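Local coordinates for DNA ligase (Aquifex aeolicus, PDB 3QWU), which is a putative ATP-dependent ligase, related to RNA ligases, that binds adenosine and calcium and probably joins nucleic acid ends, at residues 87-90 against 95-98; 158-161 against 166-169. All blocks are in the same frame, centred on the assembly; numbering follows the deposited sequence.

Contact 1: residues 87-90 against 95-98; sequences RIFK and YYAL
Over one face of the Arg87 guanidinium lies Leu98, whose CD1 sits 3.8 Å above the plane toward the rim. A water lies at the edge, in plane. The Phe89 ring has Tyr96 CB over one face, and Leu98 CG meets its edge in plane, 3.8 Å from CE1. The frame is an antiparallel beta hairpin of strands 84-91 and 94-98. Arg87 with Leu98 and Phe89 with Tyr96 are hydrogen-bonded pairs on one sheet face. Each is closed by two backbone bonds; the shortest is Leu98 N to Arg87 O, 2.7 Å. Phe89 CG lies between the backbone N and the carbonyl carbon (chi1 63°), which turns the ring over the neighbouring strand. Phe46 and Phe49 also meet this ring. On the other face, Ile88 CG1 packs on Ala97 CB at 4.1 Å. Lys90 runs extended beside Tyr95, with its CG 3.7 Å from Tyr95 CE1. Both polar ends reach Asp122, Lys90 by a salt bridge and Tyr95 by a hydrogen bond. Ser99 O, Gly42 O and Trp52 O hold the two terminal nitrogens of Arg87. Arg87 NE donates to the water at 2.7 Å, and that water donates to Leu98 O at 2.9 Å.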
ATOM      1  N   ARG A  87     -14.804  25.036  -8.860  1.00 33.29           N
ATOM      2  CA  ARG A  87     -15.565  25.395 -10.049  1.00 33.64           C
ATOM      3  C   ARG A  87     -16.576  26.463  -9.613  1.00 33.48           C
ATOM      4  O   ARG A  87     -17.346  26.245  -8.682  1.00 34.00           O
ATOM      5  CB  ARG A  87     -16.254  24.159 -10.593  1.00 35.06           C
ATOM      6  CG  ARG A  87     -15.383  23.327 -11.583  1.00 36.09           C
ATOM      7  CD  ARG A  87     -16.115  22.018 -11.915  1.00 36.06           C
ATOM      8  NE  ARG A  87     -16.341  21.303 -10.659  1.00 36.64           N
ATOM      9  CZ  ARG A  87     -17.329  20.452 -10.438  1.00 39.03           C
ATOM     10  NH1 ARG A  87     -18.188  20.148 -11.403  1.00 41.44           N
ATOM     11  NH2 ARG A  87     -17.447  19.867  -9.254  1.00 39.93           N
ATOM     12  N   ILE A  88     -16.501  27.643 -10.206  1.00 32.50           N
ATOM     13  CA  ILE A  88     -17.224  28.787  -9.705  1.00 32.97           C
ATOM     14  C   ILE A  88     -18.169  29.289 -10.791  1.00 34.05           C
ATOM     15  O   ILE A  88     -17.762  29.448 -11.942  1.00 32.95           O
ATOM     16  CB  ILE A  88     -16.265  29.953  -9.261  1.00 32.30           C
ATOM     17  CG1 ILE A  88     -15.260  29.464  -8.165  1.00 32.93           C
ATOM     18  CG2 ILE A  88     -17.073  31.149  -8.739  1.00 29.53           C
ATOM     19  CD1 ILE A  88     -14.022  30.393  -7.938  1.00 29.94           C
ATOM     20  N   PHE A  89     -19.410  29.566 -10.402  1.00 35.50           N
ATOM     21  CA  PHE A  89     -20.431  30.014 -11.361  1.00 37.97           C
ATOM     22  C   PHE A  89     -21.487  30.935 -10.776  1.00 40.05           C
ATOM     23  O   PHE A  89     -21.672  31.005  -9.562  1.00 40.27           O
ATOM     24  CB  PHE A  89     -21.149  28.820 -11.983  1.00 38.04           C
ATOM     25  CG  PHE A  89     -21.905  27.995 -11.004  1.00 39.81           C
ATOM     26  CD1 PHE A  89     -21.285  26.988 -10.316  1.00 40.33           C
ATOM     27  CD2 PHE A  89     -23.245  28.228 -10.777  1.00 43.17           C
ATOM     28  CE1 PHE A  89     -21.988  26.242  -9.417  1.00 43.30           C
ATOM     29  CE2 PHE A  89     -23.949  27.475  -9.897  1.00 43.48           C
ATOM     30  CZ  PHE A  89     -23.325  26.485  -9.212  1.00 44.88           C
ATOM     31  N   LYS A  90     -22.241  31.568 -11.683  1.00 42.53           N
ATOM     32  CA  LYS A  90     -23.331  32.466 -11.321  1.00 43.06           C
ATOM     33  C   LYS A  90     -24.698  31.786 -11.452  1.00 44.82           C
ATOM     34  O   LYS A  90     -24.977  31.143 -12.457  1.00 46.19           O
ATOM     35  CB  LYS A  90     -23.255  33.718 -12.199  1.00 43.10           C
ATOM     36  CG  LYS A  90     -23.921  34.916 -11.567  1.00 43.50           C
ATOM     37  CD  LYS A  90     -23.971  36.131 -12.474  1.00 44.32           C
ATOM     38  CE  LYS A  90     -24.793  37.224 -11.762  1.00 44.39           C
ATOM     39  NZ  LYS A  90     -24.880  38.472 -12.497  1.00 45.87           N
ATOM     40  N   TYR A  95     -23.308  33.811  -6.462  1.00 44.57           N
ATOM     41  CA  TYR A  95     -22.143  33.135  -6.960  1.00 41.89           C
ATOM     42  C   TYR A  95     -21.862  31.969  -6.028  1.00 40.82           C
ATOM     43  O   TYR A  95     -22.012  32.094  -4.808  1.00 40.05           O
ATOM     44  CB  TYR A  95     -20.974  34.099  -6.951  1.00 40.84           C
ATOM     45  CG  TYR A  95     -21.284  35.446  -7.558  1.00 41.24           C
ATOM     46  CD1 TYR A  95     -21.289  35.627  -8.938  1.00 38.96           C
ATOM     47  CD2 TYR A  95     -21.546  36.550  -6.739  1.00 42.97           C
ATOM     48  CE1 TYR A  95     -21.556  36.886  -9.503  1.00 42.93           C
ATOM     49  CE2 TYR A  95     -21.812  37.811  -7.277  1.00 44.99           C
ATOM     50  CZ  TYR A  95     -21.825  37.984  -8.664  1.00 47.15           C
ATOM     51  OH  TYR A  95     -22.098  39.255  -9.192  1.00 49.57           O
ATOM     52  N   TYR A  96     -21.411  30.852  -6.599  1.00 39.54           N
ATOM     53  CA  TYR A  96     -21.197  29.638  -5.822  1.00 38.97           C
ATOM     54  C   TYR A  96     -19.946  28.938  -6.290  1.00 37.57           C
ATOM     55  O   TYR A  96     -19.479  29.117  -7.445  1.00 36.92           O
ATOM     56  CB  TYR A  96     -22.377  28.684  -5.928  1.00 39.46           C
ATOM     57  CG  TYR A  96     -23.710  29.306  -5.575  1.00 43.47           C
ATOM     58  CD1 TYR A  96     -24.216  29.270  -4.256  1.00 44.91           C
ATOM     59  CD2 TYR A  96     -24.479  29.928  -6.551  1.00 45.28           C
ATOM     60  CE1 TYR A  96     -25.443  29.836  -3.939  1.00 45.11           C
ATOM     61  CE2 TYR A  96     -25.710  30.497  -6.234  1.00 49.53           C
ATOM     62  CZ  TYR A  96     -26.183  30.450  -4.935  1.00 48.78           C
ATOM     63  OH  TYR A  96     -27.401  31.020  -4.673  1.00 53.66           O
ATOM     64  N   ALA A  97     -19.421  28.121  -5.389  1.00 36.53           N
ATOM     65  CA  ALA A  97     -18.148  27.412  -5.640  1.00 35.85           C
ATOM     66  C   ALA A  97     -18.369  25.949  -5.348  1.00 34.77           C
ATOM     67  O   ALA A  97     -18.894  25.613  -4.281  1.00 35.60           O
ATOM     68  CB  ALA A  97     -17.004  28.008  -4.752  1.00 34.06           C
ATOM     69  N   LEU A  98     -18.020  25.103  -6.305  1.00 34.36           N
ATOM     70  CA  LEU A  98     -18.158  23.654  -6.159  1.00 35.04           C
ATOM     71  C   LEU A  98     -16.802  23.005  -5.894  1.00 34.37           C
ATOM     72  O   LEU A  98     -15.835  23.328  -6.591  1.00 34.33           O
ATOM     73  CB  LEU A  98     -18.720  23.009  -7.425  1.00 34.96           C
ATOM     74  CG  LEU A  98     -20.126  23.352  -7.894  1.00 37.11           C
ATOM     75  CD1 LEU A  98     -20.457  22.497  -9.106  1.00 35.59           C
ATOM     76  CD2 LEU A  98     -21.210  23.164  -6.802  1.00 35.63           C
TER
HETATM   77  O   HOH W   1     -14.669  21.491  -8.507  1.00 31.91           O

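Contact 2: residues 158-161 against 166-169; sequences DFMK and GFLS
One backbone hydrogen bond joins Leu168 to Phe159: Leu168 N donates to Phe159 O at 3.1 Å. It fastens the loop before helix 170-180 back onto strand 153-161, an outer strand of an antiparallel sheet in the RNA-ligase-like region. Phe167 CA also makes a CA-H...O contact to the same oxygen. Apolar packing follows on one flank. Leu168 CD2 lies 3.6 Å from Phe159 CB, and Leu168 CD1 meets Lys161 CG; Leu176 of the helix touches both Phe159 and Leu168. Aromatic contacts gather at Phe167. Its ring stacks with the Asp158 carboxylate, the planes 19° apart and OD2 offset toward the ring's rim. Met160 lies alongside, its CG 3.5 Å from Phe167 CE1. With chi2 extended (179°), the Met160 sulfur runs on beside the ring and makes an oblique Met-aromatic contact, 4.8 Å from SD to the Phe167 ring centroid. Arg227 adds a cation-pi contact to this ring. Among the polar groups, Asp158 OD2 accepts from Tyr54 OH and forms salt bridges to Lys219 and Arg227, while OD1 pairs with Lys173. A water bridges strand and loop, accepting from Phe159 N at 2.9 Å and lying within hydrogen-bonding distance of Asp158 OD1 (2.7 Å) and Leu168 O (3.0 Å).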
ATOM      1  N   ASP A 158      -8.498  27.312 -15.745  1.00 29.83           N
ATOM      2  CA  ASP A 158      -9.365  26.930 -16.872  1.00 31.63           C
ATOM      3  C   ASP A 158     -10.720  27.666 -16.833  1.00 32.08           C
ATOM      4  O   ASP A 158     -11.109  28.234 -15.794  1.00 31.12           O
ATOM      5  CB  ASP A 158      -9.534  25.366 -16.945  1.00 31.49           C
ATOM      6  CG  ASP A 158      -8.410  24.651 -17.800  1.00 35.13           C
ATOM      7  OD1 ASP A 158      -8.087  25.152 -18.923  1.00 35.90           O
ATOM      8  OD2 ASP A 158      -7.876  23.587 -17.357  1.00 32.48           O
ATOM      9  N   PHE A 159     -11.388  27.707 -17.981  1.00 32.68           N
ATOM     10  CA  PHE A 159     -12.802  28.039 -18.029  1.00 33.98           C
ATOM     11  C   PHE A 159     -13.524  26.913 -18.724  1.00 34.72           C
ATOM     12  O   PHE A 159     -13.030  26.338 -19.692  1.00 34.50           O
ATOM     13  CB  PHE A 159     -13.088  29.318 -18.816  1.00 35.46           C
ATOM     14  CG  PHE A 159     -12.524  30.568 -18.204  1.00 34.09           C
ATOM     15  CD1 PHE A 159     -13.188  31.214 -17.205  1.00 32.72           C
ATOM     16  CD2 PHE A 159     -11.338  31.117 -18.677  1.00 36.07           C
ATOM     17  CE1 PHE A 159     -12.667  32.363 -16.668  1.00 33.33           C
ATOM     18  CE2 PHE A 159     -10.817  32.299 -18.127  1.00 34.64           C
ATOM     19  CZ  PHE A 159     -11.457  32.887 -17.112  1.00 30.79           C
ATOM     20  N   MET A 160     -14.674  26.574 -18.180  1.00 35.49           N
ATOM     21  CA  MET A 160     -15.590  25.688 -18.801  1.00 36.83           C
ATOM     22  C   MET A 160     -16.792  26.534 -19.067  1.00 38.36           C
ATOM     23  O   MET A 160     -16.764  27.721 -18.775  1.00 38.33           O
ATOM     24  CB  MET A 160     -15.878  24.524 -17.871  1.00 37.16           C
ATOM     25  CG  MET A 160     -14.679  23.584 -17.769  1.00 35.47           C
ATOM     26  SD  MET A 160     -14.889  22.181 -16.663  1.00 38.02           S
ATOM     27  CE  MET A 160     -16.065  21.123 -17.546  1.00 39.39           C
ATOM     28  N   LYS A 161     -17.842  25.931 -19.605  1.00 40.20           N
ATOM     29  CA  LYS A 161     -19.080  26.603 -19.894  1.00 41.95           C
ATOM     30  C   LYS A 161     -20.247  25.779 -19.366  1.00 42.40           C
ATOM     31  O   LYS A 161     -20.242  24.582 -19.469  1.00 42.75           O
ATOM     32  CB  LYS A 161     -19.227  26.764 -21.438  1.00 44.25           C
ATOM     33  CG  LYS A 161     -18.694  28.097 -22.008  1.00 46.86           C
ATOM     34  CD  LYS A 161     -18.756  28.232 -23.567  1.00 50.75           C
ATOM     35  CE  LYS A 161     -18.988  29.715 -23.992  1.00 53.79           C
ATOM     36  NZ  LYS A 161     -18.377  30.121 -25.322  1.00 57.16           N
ATOM     37  N   GLY A 166     -16.122  20.748 -22.599  1.00 46.59           N
ATOM     38  CA  GLY A 166     -14.748  21.095 -22.899  1.00 44.87           C
ATOM     39  C   GLY A 166     -14.286  22.334 -22.180  1.00 42.56           C
ATOM     40  O   GLY A 166     -14.818  22.706 -21.165  1.00 42.97           O
ATOM     41  N   PHE A 167     -13.282  22.957 -22.761  1.00 40.96           N
ATOM     42  CA  PHE A 167     -12.539  24.002 -22.169  1.00 39.29           C
ATOM     43  C   PHE A 167     -12.368  25.147 -23.169  1.00 38.91           C
ATOM     44  O   PHE A 167     -12.176  24.923 -24.345  1.00 38.66           O
ATOM     45  CB  PHE A 167     -11.156  23.459 -21.805  1.00 38.79           C
ATOM     46  CG  PHE A 167     -11.138  22.501 -20.618  1.00 38.42           C
ATOM     47  CD1 PHE A 167     -11.624  22.887 -19.386  1.00 36.67           C
ATOM     48  CD2 PHE A 167     -10.532  21.267 -20.719  1.00 40.41           C
ATOM     49  CE1 PHE A 167     -11.551  22.054 -18.288  1.00 36.47           C
ATOM     50  CE2 PHE A 167     -10.465  20.403 -19.617  1.00 40.82           C
ATOM     51  CZ  PHE A 167     -10.991  20.816 -18.393  1.00 38.84           C
ATOM     52  N   LEU A 168     -12.408  26.384 -22.707  1.00 38.18           N
ATOM     53  CA  LEU A 168     -12.029  27.466 -23.576  1.00 38.78           C
ATOM     54  C   LEU A 168     -10.550  27.255 -23.954  1.00 38.43           C
ATOM     55  O   LEU A 168      -9.781  26.689 -23.206  1.00 38.04           O
ATOM     56  CB  LEU A 168     -12.284  28.829 -22.931  1.00 38.39           C
ATOM     57  CG  LEU A 168     -13.735  29.356 -22.888  1.00 40.76           C
ATOM     58  CD1 LEU A 168     -14.814  28.370 -22.329  1.00 40.99           C
ATOM     59  CD2 LEU A 168     -13.773  30.678 -22.094  1.00 36.47           C
ATOM     60  N   SER A 169     -10.188  27.652 -25.153  1.00 39.01           N
ATOM     61  CA  SER A 169      -8.853  27.496 -25.636  1.00 39.45           C
ATOM     62  C   SER A 169      -7.894  28.324 -24.773  1.00 38.66           C
ATOM     63  O   SER A 169      -8.330  29.193 -24.021  1.00 38.56           O
ATOM     64  CB  SER A 169      -8.790  27.973 -27.085  1.00 39.40           C
ATOM     65  OG  SER A 169      -9.250  29.317 -27.099  1.00 41.01           O
TER
HETATM   66  O   HOH W   2      -9.774  26.791 -20.221  1.00 33.08           O

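Overall arrangement
Contact 1 and contact 2 belong to one four-stranded antiparallel sheet. Strands 94-98 and 153-161 are its outermost strands within this chain, and 84-91 and 127-134 lie between them. Contact 1 joins two strands at one side; contact 2 lays a loop along the strand at the other. Their centres are 14 Å apart, and their nearest atoms come to about 5 Å without touching. Both approach the adenosine pocket. The side chain of Asp158 is about 4 Å from the adenosine, that of Arg87 about 9 Å. The Asp158 side chain is about 3 Å from that of the adenosine-binding Lys219, and the side chain of Arg87 is about 4 Å from that of the pocket residue Asn85.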